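Local coordinates for leucine aminopeptidase (PDB 5GNE), which probably acts as a zinc-dependent aminopeptidase of the M28 family, removing residues one at a time from the N-terminus of peptides, at residues K113-Q116 with T117-L121; A138-F141 with K142-F145. All coordinates share one frame; numbering follows the deposited sequence.

Contact 1 of 2, residues K113-Q116 with T117-L121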
loop_
_atom_site.group_PDB
_atom_site.type_symbol
_atom_site.label_atom_id
_atom_site.label_comp_id
_atom_site.label_asym_id
_atom_site.label_seq_id
_atom_site.Cartn_x
_atom_site.Cartn_y
_atom_site.Cartn_z
ATOM N N LYS A 113 10.093 -5.659 18.078
ATOM C CA LYS A 113 10.528 -4.569 17.226
ATOM C C LYS A 113 9.337 -4.110 16.381
ATOM O O LYS A 113 9.139 -2.901 16.174
ATOM C CB LYS A 113 11.675 -5.034 16.335
ATOM C CG LYS A 113 13.046 -5.183 17.005
ATOM C CD LYS A 113 13.960 -3.991 16.861
ATOM C CE LYS A 113 15.335 -4.322 17.430
ATOM N NZ LYS A 113 16.355 -3.324 17.022
ATOM N N ILE A 114 8.535 -5.075 15.924
ATOM C CA ILE A 114 7.258 -4.782 15.270
ATOM C C ILE A 114 6.380 -3.891 16.136
ATOM O O ILE A 114 5.939 -2.823 15.706
ATOM C CB ILE A 114 6.446 -6.058 14.926
ATOM C CG1 ILE A 114 7.175 -6.953 13.925
ATOM C CG2 ILE A 114 5.106 -5.698 14.324
ATOM C CD1 ILE A 114 6.344 -8.161 13.498
ATOM N N TRP A 115 6.126 -4.343 17.362
ATOM C CA TRP A 115 5.232 -3.638 18.270
ATOM C C TRP A 115 5.729 -2.228 18.538
ATOM O O TRP A 115 4.934 -1.284 18.537
ATOM C CB TRP A 115 5.070 -4.428 19.577
ATOM C CG TRP A 115 3.954 -3.936 20.450
ATOM C CD1 TRP A 115 4.057 -3.167 21.584
ATOM C CD2 TRP A 115 2.553 -4.102 20.206
ATOM N NE1 TRP A 115 2.805 -2.901 22.084
ATOM C CE2 TRP A 115 1.861 -3.456 21.251
ATOM C CE3 TRP A 115 1.811 -4.756 19.210
ATOM C CZ2 TRP A 115 0.471 -3.443 21.333
ATOM C CZ3 TRP A 115 0.432 -4.737 19.288
ATOM C CH2 TRP A 115 -0.225 -4.088 20.343
ATOM N N GLN A 116 7.042 -2.077 18.706
ATOM C CA GLN A 116 7.605 -0.762 18.973
ATOM C C GLN A 116 7.271 0.243 17.862
ATOM O O GLN A 116 6.919 1.399 18.140
ATOM C CB GLN A 116 9.108 -0.849 19.154
ATOM C CG GLN A 116 9.670 0.446 19.708
ATOM C CD GLN A 116 11.106 0.313 20.149
ATOM O OE1 GLN A 116 11.670 -0.785 20.148
ATOM N NE2 GLN A 116 11.702 1.427 20.566
ATOM N N THR A 117 7.350 -0.218 16.612
ATOM C CA THR A 117 7.038 0.625 15.454
ATOM C C THR A 117 5.610 1.125 15.533
ATOM O O THR A 117 5.355 2.321 15.378
ATOM C CB THR A 117 7.233 -0.110 14.111
ATOM O OG1 THR A 117 8.608 -0.463 13.945
ATOM C CG2 THR A 117 6.843 0.785 12.951
ATOM N N ASN A 118 4.674 0.211 15.759
ATOM C CA ASN A 118 3.286 0.610 15.934
ATOM C C ASN A 118 3.114 1.621 17.044
ATOM O O ASN A 118 2.359 2.580 16.893
ATOM C CB ASN A 118 2.408 -0.596 16.205
ATOM C CG ASN A 118 2.177 -1.415 14.971
ATOM O OD1 ASN A 118 1.558 -0.943 14.009
ATOM N ND2 ASN A 118 2.674 -2.650 14.975
ATOM N N GLN A 119 3.817 1.428 18.155
ATOM C CA GLN A 119 3.704 2.378 19.254
ATOM C C GLN A 119 4.160 3.765 18.818
ATOM O O GLN A 119 3.531 4.753 19.167
ATOM C CB GLN A 119 4.526 1.922 20.469
ATOM C CG GLN A 119 3.985 0.696 21.169
ATOM C CD GLN A 119 4.868 0.260 22.319
ATOM O OE1 GLN A 119 6.053 -0.032 22.134
ATOM N NE2 GLN A 119 4.297 0.227 23.522
ATOM N N HIS A 120 5.215 3.844 18.011
ATOM C CA HIS A 120 5.695 5.152 17.595
ATOM C C HIS A 120 4.715 5.852 16.644
ATOM O O HIS A 120 4.358 7.009 16.872
ATOM C CB HIS A 120 7.071 5.047 16.943
ATOM C CG HIS A 120 7.621 6.366 16.488
ATOM N ND1 HIS A 120 8.158 7.295 17.354
ATOM C CD2 HIS A 120 7.684 6.924 15.251
ATOM C CE1 HIS A 120 8.542 8.362 16.672
ATOM N NE2 HIS A 120 8.272 8.159 15.394
ATOM N N LEU A 121 4.270 5.157 15.602
ATOM C CA LEU A 121 3.420 5.781 14.578
ATOM C C LEU A 121 2.062 6.172 15.139
ATOM O O LEU A 121 1.454 7.165 14.730
ATOM C CB LEU A 121 3.212 4.849 13.381
ATOM C CG LEU A 121 4.492 4.514 12.621
ATOM C CD1 LEU A 121 4.226 3.464 11.554
ATOM C CD2 LEU A 121 5.116 5.787 12.043
#
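Trp115 lays the pyrrole end of its indole beside the carboxamide of Gln119, one turn further along the α-helix 111-123, with CD1 of Trp115 3.6 Å from CD of Gln119. The pair has i to i+4 spacing, and the indole reaches it because its CG lies anti to the backbone N (chi1 -168°), which swings the ring along the helix toward Gln119. The two side chains cross at about a right angle, and the ring and amide planes are 44° apart, a slanted van der Waals contact and not a flat stack. Leu350, in a loop, touches both side chains, and a tryptophan suits this partly exposed place by offering a broad apolar surface to Leu350 and Leu353.

Underneath runs the regular ladder of backbone bonds, in which N of Gln119 donates to O of Trp115 at 3.0 Å. A buried face of the same helix carries Ile114 and Asn118, whose side chains lie side by side, CG2 of Ile114 4.0 Å from ND2 of Asn118. Ile114 packs its branched hydrocarbon on helix 355-373, while Asn118, a polar residue in a buried place, has its OD1 hydrogen-bonded to Ser206 and its ND2 weakly to Ser210, both on helix 202-221.

Thr117 turns its hydroxyl back to the preceding turn: OG1 is anti to its own carbonyl carbon (chi1 -64°) and donates a weak bond to O of Lys113 at 3.3 Å, the same oxygen that accepts N of Thr117.

Contact 2 of 2, residues A138-F141 with K142-F145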
loop_
_atom_site.group_PDB
_atom_site.type_symbol
_atom_site.label_atom_id
_atom_site.label_comp_id
_atom_site.label_asym_id
_atom_site.label_seq_id
_atom_site.Cartn_x
_atom_site.Cartn_y
_atom_site.Cartn_z
ATOM N N ALA A 138 6.776 10.394 7.657
ATOM C CA ALA A 138 7.499 10.027 6.450
ATOM C C ALA A 138 8.996 10.160 6.691
ATOM O O ALA A 138 9.762 9.258 6.363
ATOM C CB ALA A 138 7.057 10.879 5.275
ATOM N N GLN A 139 9.411 11.277 7.279
ATOM C CA GLN A 139 10.836 11.482 7.559
ATOM C C GLN A 139 11.374 10.427 8.497
ATOM O O GLN A 139 12.481 9.925 8.313
ATOM C CB GLN A 139 11.096 12.877 8.129
ATOM C CG GLN A 139 10.745 13.958 7.145
ATOM C CD GLN A 139 10.771 15.331 7.742
ATOM O OE1 GLN A 139 10.390 15.533 8.894
ATOM N NE2 GLN A 139 11.222 16.301 6.956
ATOM N N TRP A 140 10.594 10.116 9.519
ATOM C CA TRP A 140 10.921 9.043 10.446
ATOM C C TRP A 140 11.226 7.722 9.716
ATOM O O TRP A 140 12.258 7.086 9.938
ATOM C CB TRP A 140 9.782 8.868 11.448
ATOM C CG TRP A 140 10.085 7.878 12.506
ATOM C CD1 TRP A 140 10.826 8.086 13.637
ATOM C CD2 TRP A 140 9.645 6.518 12.557
ATOM N NE1 TRP A 140 10.877 6.940 14.382
ATOM C CE2 TRP A 140 10.170 5.957 13.743
ATOM C CE3 TRP A 140 8.862 5.717 11.715
ATOM C CZ2 TRP A 140 9.934 4.633 14.115
ATOM C CZ3 TRP A 140 8.634 4.393 12.080
ATOM C CH2 TRP A 140 9.172 3.864 13.269
ATOM N N PHE A 141 10.309 7.322 8.848
ATOM C CA PHE A 141 10.433 6.076 8.124
ATOM C C PHE A 141 11.738 6.016 7.355
ATOM O O PHE A 141 12.463 5.022 7.431
ATOM C CB PHE A 141 9.248 5.912 7.162
ATOM C CG PHE A 141 9.311 4.677 6.316
ATOM C CD1 PHE A 141 9.943 4.702 5.078
ATOM C CD2 PHE A 141 8.709 3.506 6.743
ATOM C CE1 PHE A 141 10.006 3.573 4.285
ATOM C CE2 PHE A 141 8.741 2.366 5.964
ATOM C CZ PHE A 141 9.399 2.394 4.721
ATOM N N LYS A 142 12.054 7.106 6.655
ATOM C CA LYS A 142 13.260 7.171 5.827
ATOM C C LYS A 142 14.477 6.948 6.703
ATOM O O LYS A 142 15.385 6.185 6.374
ATOM C CB LYS A 142 13.367 8.514 5.095
ATOM C CG LYS A 142 14.421 8.496 3.981
ATOM C CD LYS A 142 14.824 9.881 3.488
ATOM C CE LYS A 142 15.885 9.774 2.397
ATOM N NZ LYS A 142 17.240 9.473 2.962
ATOM N N GLN A 143 14.489 7.644 7.819
ATOM C CA GLN A 143 15.608 7.578 8.738
ATOM C C GLN A 143 15.725 6.197 9.390
ATOM O O GLN A 143 16.839 5.731 9.640
ATOM C CB GLN A 143 15.470 8.690 9.769
ATOM C CG GLN A 143 16.172 8.453 11.062
ATOM C CD GLN A 143 15.747 9.471 12.080
ATOM O OE1 GLN A 143 16.022 10.661 11.929
ATOM N NE2 GLN A 143 15.023 9.024 13.102
ATOM N N GLN A 144 14.593 5.536 9.649
ATOM C CA GLN A 144 14.629 4.152 10.159
ATOM C C GLN A 144 15.334 3.226 9.168
ATOM O O GLN A 144 16.056 2.311 9.556
ATOM C CB GLN A 144 13.230 3.605 10.435
ATOM C CG GLN A 144 12.452 4.325 11.500
ATOM C CD GLN A 144 13.116 4.252 12.856
ATOM O OE1 GLN A 144 13.585 5.263 13.369
ATOM N NE2 GLN A 144 13.168 3.055 13.439
ATOM N N PHE A 145 15.133 3.477 7.882
ATOM C CA PHE A 145 15.784 2.663 6.871
ATOM C C PHE A 145 17.267 3.003 6.822
ATOM O O PHE A 145 18.111 2.114 6.934
ATOM C CB PHE A 145 15.154 2.877 5.488
ATOM C CG PHE A 145 15.808 2.071 4.396
ATOM C CD1 PHE A 145 15.379 0.781 4.123
ATOM C CD2 PHE A 145 16.869 2.592 3.655
ATOM C CE1 PHE A 145 15.994 0.025 3.115
ATOM C CE2 PHE A 145 17.484 1.846 2.650
ATOM C CZ PHE A 145 17.049 0.563 2.385
#
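Trp140 carries the side chain of Gln144 flat against one face of its indole, an i to i+4 pairing on the α-helix 132-151. CG of Gln144 sits 3.5 Å from the centroid of the six-membered ring and only 6° off its normal, a CH-π contact. The bend at chi2 (-62°) lays the amide alongside at nearly the same height, nearer the CE2-CZ2 side of the ring, and the two planes stack 7° apart, with CD of Gln144 3.4 Å from CZ2 of Trp140. The amide oxygen OE1 of Gln144 comes within 3.3 Å of NE1 of Trp140, but from above the ring, so the angle is too poor for a hydrogen bond.

The backbone groups are satisfied in the ordinary helical way: the carbonyl oxygens of Ala138, Gln139, Trp140 and Phe141 accept the amides of Lys142, Gln143, Gln144 and Phe145. The shortest of these is N of Gln144 to O of Trp140, 2.8 Å.

NZ of Lys142 is satisfied outside the two segments, by a salt bridge to OD2 of Asp146 and a hydrogen bond to OG of Ser159, while its aliphatic part rests on Val173 and Phe161. Phe141 and Phe145, buried and without polar side-chain atoms to satisfy, suit the inward face, packing on helix 202-221 and on strands 157-164 and 170-177 at one edge of the mixed sheet.

Gln144 thus serves through its methylene and flat amide: the contact with Trp140 probably rests on dispersion and stacking, while the hydrogen bonds between the two segments are those of the main chain.

The helices of contacts 1 and 2 are consecutive in the chain, 111-123 and then 132-151, and the two contact centres lie about 13 Å apart. Trp140 joins them: its ring stacks with that of His120, bringing NE1 of Trp140 to 3.0 Å from NE2 of His120, while CE3 of Trp140 packs 3.8 Å from CD2 of Leu121. Both helices also lean on helix 202-221, which carries the zinc ligand Asp204. Neither contact supplies a metal ligand. The side chain of Asn118 in contact 1 is about 12 Å from a bound zinc ion, and that of Phe141 in contact 2 about 10 Å from the side chain of the zinc ligand His191.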